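Local structure of LbaCas13a H328A (C2c2) (Lachnospiraceae bacterium NK4A179, 5WLH) at residues E278-K281 / K282-S285; R295-M298 / L299-R303; Y1140-A1143 / C1144-D1148. The protein binds CRISPR guide RNA and, as a Cas13a nuclease, probably uses it to recognise and cut target RNA. All coordinates share one frame; numbering follows the deposited sequence.

Contact 1 of 3, residues E278-K281 / K282-S285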
loop_
_atom_site.group_PDB
_atom_site.type_symbol
_atom_site.label_atom_id
_atom_site.label_comp_id
_atom_site.label_asym_id
_atom_site.label_seq_id
_atom_site.Cartn_x
_atom_site.Cartn_y
_atom_site.Cartn_z
ATOM N N GLU A 278 29.965 11.913 -4.538
ATOM C CA GLU A 278 30.819 11.276 -5.544
ATOM C C GLU A 278 31.708 10.213 -4.913
ATOM O O GLU A 278 31.984 9.179 -5.527
ATOM C CB GLU A 278 31.667 12.326 -6.260
ATOM C CG GLU A 278 30.904 13.242 -7.214
ATOM C CD GLU A 278 30.565 12.602 -8.563
ATOM O OE1 GLU A 278 30.870 11.414 -8.783
ATOM O OE2 GLU A 278 29.985 13.310 -9.419
ATOM N N ALA A 279 32.174 10.450 -3.684
ATOM C CA ALA A 279 33.018 9.460 -3.033
ATOM C C ALA A 279 32.232 8.194 -2.756
ATOM O O ALA A 279 32.755 7.083 -2.908
ATOM C CB ALA A 279 33.603 10.007 -1.724
ATOM N N PHE A 280 30.965 8.342 -2.364
ATOM C CA PHE A 280 30.153 7.167 -2.105
ATOM C C PHE A 280 29.803 6.451 -3.402
ATOM O O PHE A 280 29.747 5.220 -3.438
ATOM C CB PHE A 280 28.876 7.548 -1.351
ATOM C CG PHE A 280 28.028 6.360 -1.015
ATOM C CD1 PHE A 280 28.425 5.476 -0.027
ATOM C CD2 PHE A 280 26.881 6.084 -1.737
ATOM C CE1 PHE A 280 27.678 4.358 0.274
ATOM C CE2 PHE A 280 26.127 4.956 -1.439
ATOM C CZ PHE A 280 26.516 4.100 -0.437
ATOM N N LYS A 281 29.555 7.207 -4.472
ATOM C CA LYS A 281 29.380 6.590 -5.786
ATOM C C LYS A 281 30.565 5.698 -6.132
ATOM O O LYS A 281 30.399 4.592 -6.674
ATOM C CB LYS A 281 29.202 7.685 -6.837
ATOM C CG LYS A 281 29.089 7.170 -8.249
ATOM C CD LYS A 281 28.072 8.008 -8.998
ATOM C CE LYS A 281 28.701 9.218 -9.619
ATOM N NZ LYS A 281 29.627 8.804 -10.696
ATOM N N LYS A 282 31.775 6.147 -5.794
ATOM C CA LYS A 282 32.951 5.324 -6.030
ATOM C C LYS A 282 32.955 4.108 -5.116
ATOM O O LYS A 282 33.327 3.013 -5.544
ATOM C CB LYS A 282 34.233 6.145 -5.852
ATOM C CG LYS A 282 35.493 5.277 -5.969
ATOM C CD LYS A 282 36.737 6.111 -6.227
ATOM C CE LYS A 282 37.990 5.243 -6.150
ATOM N NZ LYS A 282 38.480 5.120 -4.749
ATOM N N PHE A 283 32.522 4.276 -3.861
ATOM C CA PHE A 283 32.357 3.129 -2.975
ATOM C C PHE A 283 31.462 2.071 -3.607
ATOM O O PHE A 283 31.761 0.875 -3.545
ATOM C CB PHE A 283 31.784 3.577 -1.624
ATOM C CG PHE A 283 31.460 2.444 -0.685
ATOM C CD1 PHE A 283 30.205 1.838 -0.691
ATOM C CD2 PHE A 283 32.391 2.009 0.234
ATOM C CE1 PHE A 283 29.913 0.810 0.176
ATOM C CE2 PHE A 283 32.102 0.984 1.111
ATOM C CZ PHE A 283 30.859 0.371 1.081
ATOM N N LEU A 284 30.317 2.488 -4.162
ATOM C CA LEU A 284 29.389 1.509 -4.727
ATOM C C LEU A 284 30.020 0.766 -5.891
ATOM O O LEU A 284 29.802 -0.440 -6.063
ATOM C CB LEU A 284 28.111 2.192 -5.193
ATOM C CG LEU A 284 27.151 2.642 -4.107
ATOM C CD1 LEU A 284 25.997 3.372 -4.813
ATOM C CD2 LEU A 284 26.645 1.458 -3.263
ATOM N N SER A 285 30.816 1.472 -6.689
ATOM C CA SER A 285 31.543 0.833 -7.784
ATOM C C SER A 285 32.579 -0.163 -7.260
ATOM O O SER A 285 32.635 -1.316 -7.706
ATOM C CB SER A 285 32.202 1.913 -8.645
ATOM O OG SER A 285 32.891 1.343 -9.749
#
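Phe280 and Phe283 bring their rings together one turn apart on the alpha helix 268-287, CE1 of Phe280 lying 3.7 Å from CD1 of Phe283. The planes are nearly parallel, 14° apart, but slid so far past each other that the rings barely overlap, with centroids separated by 5.5 Å. Leu284, four residues on from Phe280, fills the other flank of this apolar patch: its CG sits 3.7 Å from CE2 of Phe280, and its CD2 lies near CZ of the same ring. Both phenylalanines hold CG anti to the backbone N (chi1 -178° and 175°), which sends the two rings the same way off the helix. Phe403 stacks on Phe280, Phe404 meets Phe283 edge-to-face, and Ile444 of helix 429-458 touches both rings and Leu284, burying the patch. On the more open side Lys281 folds back through bends at chi2, chi3 and chi4, and its NZ pairs with OE1 of Glu278 at 3.5 Å as well as with Glu253, outside this helix. Beneath the side chains run the i to i+4 backbone bonds, among them Leu284 N to Phe280 O at 2.9 Å.

Contact 2 of 3, residues R295-M298 / L299-R303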
loop_
_atom_site.group_PDB
_atom_site.type_symbol
_atom_site.label_atom_id
_atom_site.label_comp_id
_atom_site.label_asym_id
_atom_site.label_seq_id
_atom_site.Cartn_x
_atom_site.Cartn_y
_atom_site.Cartn_z
ATOM N N ARG A 295 35.243 -6.874 -0.458
ATOM C CA ARG A 295 34.051 -6.381 0.226
ATOM C C ARG A 295 34.211 -6.462 1.738
ATOM O O ARG A 295 33.856 -5.518 2.453
ATOM C CB ARG A 295 32.827 -7.170 -0.233
ATOM C CG ARG A 295 32.671 -7.206 -1.736
ATOM C CD ARG A 295 31.202 -7.438 -2.147
ATOM N NE ARG A 295 30.564 -8.603 -1.529
ATOM C CZ ARG A 295 30.752 -9.873 -1.893
ATOM N NH1 ARG A 295 31.603 -10.202 -2.869
ATOM N NH2 ARG A 295 30.091 -10.823 -1.260
ATOM N N ASP A 296 34.744 -7.584 2.242
ATOM C CA ASP A 296 34.972 -7.713 3.678
ATOM C C ASP A 296 35.826 -6.569 4.199
ATOM O O ASP A 296 35.535 -6.000 5.253
ATOM C CB ASP A 296 35.639 -9.052 3.996
ATOM C CG ASP A 296 34.671 -10.213 3.941
ATOM O OD1 ASP A 296 33.582 -10.046 3.352
ATOM O OD2 ASP A 296 34.997 -11.292 4.486
ATOM N N ASP A 297 36.897 -6.225 3.478
ATOM C CA ASP A 297 37.781 -5.162 3.950
ATOM C C ASP A 297 37.078 -3.807 3.930
ATOM O O ASP A 297 37.259 -2.991 4.841
ATOM C CB ASP A 297 39.044 -5.114 3.104
ATOM C CG ASP A 297 39.920 -3.948 3.462
ATOM O OD1 ASP A 297 40.603 -4.040 4.504
ATOM O OD2 ASP A 297 39.907 -2.945 2.714
ATOM N N MET A 298 36.244 -3.563 2.918
ATOM C CA MET A 298 35.532 -2.293 2.842
ATOM C C MET A 298 34.469 -2.189 3.928
ATOM O O MET A 298 34.297 -1.121 4.526
ATOM C CB MET A 298 34.911 -2.127 1.457
ATOM C CG MET A 298 35.962 -1.889 0.369
ATOM S SD MET A 298 35.165 -1.950 -1.246
ATOM C CE MET A 298 34.383 -0.339 -1.301
ATOM N N LEU A 299 33.747 -3.277 4.200
ATOM C CA LEU A 299 32.778 -3.239 5.295
ATOM C C LEU A 299 33.470 -3.049 6.634
ATOM O O LEU A 299 32.918 -2.415 7.539
ATOM C CB LEU A 299 31.949 -4.520 5.351
ATOM C CG LEU A 299 30.725 -4.614 4.451
ATOM C CD1 LEU A 299 29.734 -5.616 5.064
ATOM C CD2 LEU A 299 30.097 -3.232 4.270
ATOM N N ARG A 300 34.675 -3.589 6.783
ATOM C CA ARG A 300 35.397 -3.388 8.035
ATOM C C ARG A 300 35.764 -1.928 8.244
ATOM O O ARG A 300 35.690 -1.425 9.369
ATOM C CB ARG A 300 36.650 -4.257 8.048
ATOM C CG ARG A 300 37.449 -4.156 9.337
ATOM C CD ARG A 300 38.467 -5.300 9.406
ATOM N NE ARG A 300 37.823 -6.608 9.336
ATOM C CZ ARG A 300 37.864 -7.405 8.275
ATOM N NH1 ARG A 300 38.527 -7.037 7.188
ATOM N NH2 ARG A 300 37.242 -8.572 8.302
ATOM N N ARG A 301 36.182 -1.234 7.185
ATOM C CA ARG A 301 36.484 0.184 7.324
ATOM C C ARG A 301 35.238 0.973 7.686
ATOM O O ARG A 301 35.293 1.899 8.502
ATOM C CB ARG A 301 37.096 0.727 6.038
ATOM C CG ARG A 301 38.514 0.151 5.777
ATOM C CD ARG A 301 38.984 0.463 4.380
ATOM N NE ARG A 301 40.088 -0.434 4.032
ATOM C CZ ARG A 301 41.340 -0.254 4.445
ATOM N NH1 ARG A 301 41.636 0.792 5.196
ATOM N NH2 ARG A 301 42.298 -1.107 4.096
ATOM N N MET A 302 34.104 0.625 7.080
ATOM C CA MET A 302 32.859 1.291 7.453
ATOM C C MET A 302 32.477 0.962 8.892
ATOM O O MET A 302 32.004 1.835 9.631
ATOM C CB MET A 302 31.745 0.877 6.486
ATOM C CG MET A 302 30.499 1.705 6.625
ATOM S SD MET A 302 29.232 1.200 5.421
ATOM C CE MET A 302 28.636 -0.291 6.187
ATOM N N ARG A 303 32.706 -0.284 9.320
ATOM C CA ARG A 303 32.440 -0.650 10.704
ATOM C C ARG A 303 33.305 0.160 11.663
ATOM O O ARG A 303 32.830 0.590 12.722
ATOM C CB ARG A 303 32.674 -2.146 10.900
ATOM C CG ARG A 303 32.421 -2.645 12.302
ATOM C CD ARG A 303 30.948 -2.507 12.680
ATOM N NE ARG A 303 30.762 -2.624 14.122
ATOM C CZ ARG A 303 29.589 -2.542 14.737
ATOM N NH1 ARG A 303 28.475 -2.346 14.029
ATOM N NH2 ARG A 303 29.536 -2.643 16.065
#
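Asp297 and Arg301, four residues apart, form the salt bridge between the two segments. NE of Arg301 donates to OD2 of Asp297 over 2.8 Å, a fairly straight bond with an N-H...O angle of 162°. The acceptor lies at the guanidinium edge, close to its plane, whereas the donor reaches the syn side of OD2 from well out of the carboxylate plane. With the two flat groups turned 69° apart, this is not a side-on, bidentate carboxylate-guanidinium pair: NH2 of Arg301 adds a weak second bond to the same oxygen at 3.3 Å. Asp297 carries CG anti to its own N (chi1 174°), which turns the CB-CG bond toward the next turn, where Arg301 meets it with a chain extended from CG to NE. NH1 of Arg301 is bound separately by the carbonyl of Tyr394. A leucine in place of Arg301 would remove the guanidinium and is likely to leave the Asp297 carboxylate without its charge partner and the Tyr394 carbonyl without that donor.

Arg300 approaches differently. Its guanidinium passes with one face over the backbone O of Asp296, NH1 being 3.7 Å from that oxygen, while its NE is held by the carbonyl of Phe325.

All of this sits on the alpha helix 292-311, where i to i+4 backbone bonds link the two segments, including Leu299 N to Arg295 O at 2.8 Å.

Packing contacts lead outward, Met298 to helix 268-287, Leu299 to Trp328 and Met302 to Trp437 and Ile444 of helix 429-458, while Arg295 is paired with Glu1231 and Arg303 with Asp330 and Glu434.

Contact 3 of 3, residues Y1140-A1143 / C1144-D1148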
loop_
_atom_site.group_PDB
_atom_site.type_symbol
_atom_site.label_atom_id
_atom_site.label_comp_id
_atom_site.label_asym_id
_atom_site.label_seq_id
_atom_site.Cartn_x
_atom_site.Cartn_y
_atom_site.Cartn_z
ATOM N N TYR A 1140 24.056 -4.344 -8.524
ATOM C CA TYR A 1140 25.356 -4.776 -8.038
ATOM C C TYR A 1140 26.207 -5.336 -9.178
ATOM O O TYR A 1140 27.361 -4.934 -9.366
ATOM C CB TYR A 1140 25.126 -5.807 -6.939
ATOM C CG TYR A 1140 26.359 -6.464 -6.410
ATOM C CD1 TYR A 1140 27.056 -5.903 -5.354
ATOM C CD2 TYR A 1140 26.842 -7.638 -6.977
ATOM C CE1 TYR A 1140 28.198 -6.520 -4.845
ATOM C CE2 TYR A 1140 27.988 -8.256 -6.484
ATOM C CZ TYR A 1140 28.654 -7.690 -5.417
ATOM O OH TYR A 1140 29.786 -8.308 -4.922
ATOM N N HIS A 1141 25.650 -6.248 -9.972
ATOM C CA HIS A 1141 26.470 -6.810 -11.046
ATOM C C HIS A 1141 26.664 -5.828 -12.188
ATOM O O HIS A 1141 27.685 -5.895 -12.881
ATOM C CB HIS A 1141 25.865 -8.115 -11.528
ATOM C CG HIS A 1141 25.981 -9.200 -10.512
ATOM N ND1 HIS A 1141 27.169 -9.858 -10.268
ATOM C CD2 HIS A 1141 25.090 -9.677 -9.613
ATOM C CE1 HIS A 1141 26.987 -10.736 -9.300
ATOM N NE2 HIS A 1141 25.733 -10.646 -8.883
ATOM N N TYR A 1142 25.729 -4.897 -12.377
ATOM C CA TYR A 1142 25.955 -3.799 -13.306
ATOM C C TYR A 1142 27.133 -2.951 -12.860
ATOM O O TYR A 1142 28.004 -2.592 -13.667
ATOM C CB TYR A 1142 24.696 -2.938 -13.421
ATOM C CG TYR A 1142 24.803 -1.764 -14.359
ATOM C CD1 TYR A 1142 24.634 -1.928 -15.734
ATOM C CD2 TYR A 1142 25.036 -0.489 -13.872
ATOM C CE1 TYR A 1142 24.688 -0.832 -16.593
ATOM C CE2 TYR A 1142 25.087 0.608 -14.719
ATOM C CZ TYR A 1142 24.900 0.426 -16.074
ATOM O OH TYR A 1142 24.952 1.515 -16.901
ATOM N N ALA A 1143 27.168 -2.601 -11.571
ATOM C CA ALA A 1143 28.335 -1.915 -11.036
ATOM C C ALA A 1143 29.589 -2.748 -11.236
ATOM O O ALA A 1143 30.650 -2.212 -11.576
ATOM C CB ALA A 1143 28.127 -1.595 -9.548
ATOM N N CYS A 1144 29.490 -4.056 -11.020
ATOM C CA CYS A 1144 30.664 -4.912 -11.177
ATOM C C CYS A 1144 31.139 -4.908 -12.621
ATOM O O CYS A 1144 32.340 -4.755 -12.900
ATOM C CB CYS A 1144 30.336 -6.328 -10.711
ATOM S SG CYS A 1144 31.775 -7.440 -10.775
ATOM N N LEU A 1145 30.198 -5.059 -13.556
ATOM C CA LEU A 1145 30.543 -5.031 -14.974
ATOM C C LEU A 1145 31.265 -3.754 -15.341
ATOM O O LEU A 1145 32.123 -3.754 -16.231
ATOM C CB LEU A 1145 29.284 -5.155 -15.834
ATOM C CG LEU A 1145 28.742 -6.524 -16.192
ATOM C CD1 LEU A 1145 27.418 -6.355 -16.921
ATOM C CD2 LEU A 1145 29.729 -7.292 -17.065
ATOM N N ASN A 1146 30.943 -2.658 -14.666
ATOM C CA ASN A 1146 31.448 -1.359 -15.063
ATOM C C ASN A 1146 32.624 -0.889 -14.219
ATOM O O ASN A 1146 33.036 0.262 -14.342
ATOM C CB ASN A 1146 30.297 -0.353 -15.048
ATOM C CG ASN A 1146 29.402 -0.525 -16.254
ATOM O OD1 ASN A 1146 29.734 -0.058 -17.331
ATOM N ND2 ASN A 1146 28.293 -1.238 -16.097
ATOM N N ASN A 1147 33.193 -1.752 -13.391
ATOM C CA ASN A 1147 34.435 -1.406 -12.718
ATOM C C ASN A 1147 35.578 -2.229 -13.312
ATOM O O ASN A 1147 35.390 -3.025 -14.240
ATOM C CB ASN A 1147 34.314 -1.569 -11.192
ATOM C CG ASN A 1147 34.180 -3.023 -10.733
ATOM O OD1 ASN A 1147 34.691 -3.954 -11.352
ATOM N ND2 ASN A 1147 33.494 -3.212 -9.603
ATOM N N ASP A 1148 36.770 -2.041 -12.749
ATOM C CA ASP A 1148 37.971 -2.686 -13.264
ATOM C C ASP A 1148 38.286 -4.009 -12.584
ATOM O O ASP A 1148 39.305 -4.620 -12.913
ATOM C CB ASP A 1148 39.178 -1.736 -13.151
ATOM C CG ASP A 1148 39.532 -1.365 -11.704
ATOM O OD1 ASP A 1148 39.107 -2.052 -10.745
ATOM O OD2 ASP A 1148 40.256 -0.359 -11.526
#
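Asn1146 turns its side chain back over Tyr1142, where its amide nitrogen meets both a backbone carbonyl and an aromatic face. ND2 donates to O of Tyr1142 over 2.8 Å with an N-H...O angle of 164°. The carbonyl oxygen lies close to the plane of the amide, but the amide nitrogen itself is tilted well out of the carbonyl plane. The same ND2 stands 3.6 Å above the ring of Tyr1142, over its centre, with the ring and amide planes inclined at 52°. Two torsions bring this about: Asn1146 has CG beside its backbone N (chi1 -76°), directing the amide back toward the preceding turn, while Tyr1142 has CG on the far side from its own N, which lays the ring beneath it.

This is the C-terminal end of helix 1106-1145, and Asn1146 is the first residue to leave helical backbone angles. Regular i to i+4 bonds persist up to Leu1145 N to His1141 O, at 2.7 Å. Beyond them, Asn1146 N makes just weak bonds, to O of Tyr1142 and O of Ala1143, so its side chain supplies the straighter hold on the Tyr1142 carbonyl. The ND2 of Asn1147 bonds to the carbonyl of Ala288, and its OD1 to Ser1149.

Around this helix end, Ala1143 and Tyr1142 rest on helix 429-458, and the Tyr1142 hydroxyl bonds to N of Phe258 in strand 258-260. His1141 and Leu1145 pack against helix 1171-1180, and Cys1144 lies against Tyr1155 of helix 1153-1156.

In the fold
The three contacts cluster on one side of the chain's centre, and all pack on helix 429-458. Contacts 1 and 2 lie on successive helices, 268-287 and 292-311, which meet where CD2 of Phe283 touches CE of Met298 at 3.4 Å. Contact 3, far later in sequence, ends helix 1106-1145 beside both: Ser285 O is a probable hydrogen-bond partner of Asn1147 ND2, and CD of Arg295 packs on the Tyr1140 hydroxyl. Contact 3 is the most buried; the other two each combine a buried flank with a more open one. Contact 1 is chiefly aromatic, contact 2 ionic, and contact 3 an asparagine amide on a carbonyl and ring face at a helix end.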